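Side-chain contact in manganese-binding protein (Chlamydia trachomatis, PDB 6NSI), which binds iron, manganese and nickel ions, with a preference for ferrous iron, and delivers them to the membrane permease of an ABC importer: residues A[6-9]-A[10-13]. Numbering follows the deposited sequence.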
ATOM      1  N   SER A   6       5.013  14.174  -6.077  1.00 38.53           N
ATOM      2  CA  SER A   6       4.626  12.792  -5.839  1.00 32.46           C
ATOM      3  C   SER A   6       3.105  12.701  -5.755  1.00 32.80           C
ATOM      4  O   SER A   6       2.454  13.569  -5.169  1.00 31.95           O
ATOM      5  CB  SER A   6       5.248  12.254  -4.548  1.00 32.82           C
ATOM      6  OG  SER A   6       6.665  12.227  -4.616  1.00 33.18           O
ATOM      7  N   MET A   7       2.541  11.634  -6.326  1.00 34.29           N
ATOM      8  CA  MET A   7       1.084  11.509  -6.341  1.00 29.43           C
ATOM      9  C   MET A   7       0.507  11.369  -4.931  1.00 32.10           C
ATOM     10  O   MET A   7      -0.550  11.939  -4.632  1.00 30.07           O
ATOM     11  CB  MET A   7       0.666  10.330  -7.219  1.00 29.57           C
ATOM     12  CG  MET A   7       0.627  10.664  -8.709  1.00 36.63           C
ATOM     13  SD  MET A   7      -0.493  12.035  -9.078  1.00 35.54           S
ATOM     14  CE  MET A   7      -2.022  11.425  -8.375  1.00 33.67           C
ATOM     15  N   ASN A   8       1.190  10.636  -4.044  1.00 31.79           N
ATOM     16  CA  ASN A   8       0.643  10.314  -2.723  1.00 29.02           C
ATOM     17  C   ASN A   8       1.786  10.254  -1.705  1.00 32.80           C
ATOM     18  O   ASN A   8       2.963  10.407  -2.055  1.00 29.64           O
ATOM     19  CB  ASN A   8      -0.150   9.001  -2.768  1.00 30.66           C
ATOM     20  CG  ASN A   8       0.713   7.800  -3.175  1.00 28.12           C
ATOM     21  OD1 ASN A   8       1.734   7.494  -2.539  1.00 31.06           O
ATOM     22  ND2 ASN A   8       0.287   7.100  -4.219  1.00 25.86           N
ATOM     23  N   ARG A   9       1.432  10.016  -0.425  1.00 26.73           N
ATOM     24  CA  ARG A   9       2.432  10.094   0.641  1.00 28.19           C
ATOM     25  C   ARG A   9       3.313   8.854   0.718  1.00 34.11           C
ATOM     26  O   ARG A   9       4.458   8.934   1.184  1.00 30.98           O
ATOM     27  CB  ARG A   9       1.762  10.325   1.991  1.00 28.60           C
ATOM     28  CG  ARG A   9       1.259  11.741   2.179  1.00 30.25           C
ATOM     29  CD  ARG A   9       2.417  12.723   2.321  1.00 32.67           C
ATOM     30  NE  ARG A   9       3.272  12.397   3.456  1.00 39.43           N
ATOM     31  CZ  ARG A   9       2.925  12.590   4.726  1.00 40.60           C
ATOM     32  NH1 ARG A   9       1.743  13.112   5.016  1.00 44.33           N
ATOM     33  NH2 ARG A   9       3.754  12.262   5.707  1.00 35.91           N
ATOM     34  N   MET A  10       2.794   7.704   0.289  1.00 30.73           N
ATOM     35  CA  MET A  10       3.612   6.499   0.269  1.00 31.35           C
ATOM     36  C   MET A  10       4.804   6.681  -0.663  1.00 35.56           C
ATOM     37  O   MET A  10       5.914   6.218  -0.371  1.00 29.76           O
ATOM     38  CB  MET A  10       2.746   5.313  -0.141  1.00 27.73           C
ATOM     39  CG  MET A  10       1.603   5.060   0.850  1.00 24.13           C
ATOM     40  SD  MET A  10       0.097   6.018   0.494  1.00 25.58           S
ATOM     41  CE  MET A  10      -0.538   5.073  -0.893  1.00 26.51           C
ATOM     42  N   ILE A  11       4.595   7.396  -1.772  1.00 30.72           N
ATOM     43  CA  ILE A  11       5.699   7.785  -2.638  1.00 33.55           C
ATOM     44  C   ILE A  11       6.455   8.971  -2.053  1.00 31.71           C
ATOM     45  O   ILE A  11       7.685   8.945  -1.959  1.00 36.84           O
ATOM     46  CB  ILE A  11       5.177   8.093  -4.051  1.00 35.62           C
ATOM     47  CG1 ILE A  11       4.624   6.820  -4.682  1.00 31.90           C
ATOM     48  CG2 ILE A  11       6.280   8.675  -4.918  1.00 29.85           C
ATOM     49  CD1 ILE A  11       3.722   7.096  -5.843  1.00 29.30           C
ATOM     50  N   CYS A  12       5.736  10.015  -1.634  1.00 34.57           N
ATOM     51  CA  CYS A  12       6.392  11.283  -1.297  1.00 34.70           C
ATOM     52  C   CYS A  12       7.394  11.135  -0.161  1.00 41.28           C
ATOM     53  O   CYS A  12       8.466  11.755  -0.184  1.00 34.90           O
ATOM     54  CB  CYS A  12       5.362  12.348  -0.928  1.00 33.80           C
ATOM     55  SG  CYS A  12       6.099  14.030  -0.929  1.00 39.86           S
ATOM     56  N   ASP A  13       7.067  10.338   0.850  1.00 34.34           N
ATOM     57  CA  ASP A  13       7.962  10.249   1.999  1.00 36.76           C
ATOM     58  C   ASP A  13       9.253   9.528   1.669  1.00 35.03           C
ATOM     59  O   ASP A  13      10.260   9.736   2.356  1.00 39.72           O
ATOM     60  CB  ASP A  13       7.257   9.563   3.159  1.00 30.48           C
ATOM     61  CG  ASP A  13       6.088  10.381   3.682  1.00 40.45           C
ATOM     62  OD1 ASP A  13       5.900  11.531   3.218  1.00 35.41           O
ATOM     63  OD2 ASP A  13       5.354   9.878   4.549  1.00 37.06           O
TER
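An asparagine N-cap starts helix 9-19 just after strand 3-6 of the parallel sheet: Asn8 OD1 accepts from Ile11 N at 3.0 Å. That N-H points at the oxygen with an angle of 159°, the donor somewhat tilted from the amide's carbonyl plane. With chi1 at 61°, CG of Asn8 sits between its own backbone N and carbonyl carbon, which brings OD1 to the N-H of Ile11 in the first turn. Met10, bent at chi2 and chi3, crosses this amide at about a right angle and brings its CE to 3.8 Å from Asn8 CG; its side chain lies about 8 Å from the iron bound by His36, His102, His168 and Asp260. The backbone takes over from the cap as Cys12 N donates to Asn8 O (2.8 Å) and Asp13 N to Arg9 O.

Along the first turn, Arg9 and Asp13 form an i to i+4 salt bridge. Asp13 OD1, met on its syn side, lies at the guanidinium edge and accepts from Arg9 NE at 2.8 Å, whereas the bonds from Arg9 NH2 are weak, consistent with guanidinium and carboxylate planes 56° apart. Asp30 pairs with Arg9 NH1, and Tyr266 N donates to Asp13 OD2, so each charged group has a further partner. Ser6, at the end of strand 3-6, packs against the helix, its CB 3.6 Å from Cys12 CB and its OG 3.6 Å from Ile11 CG2.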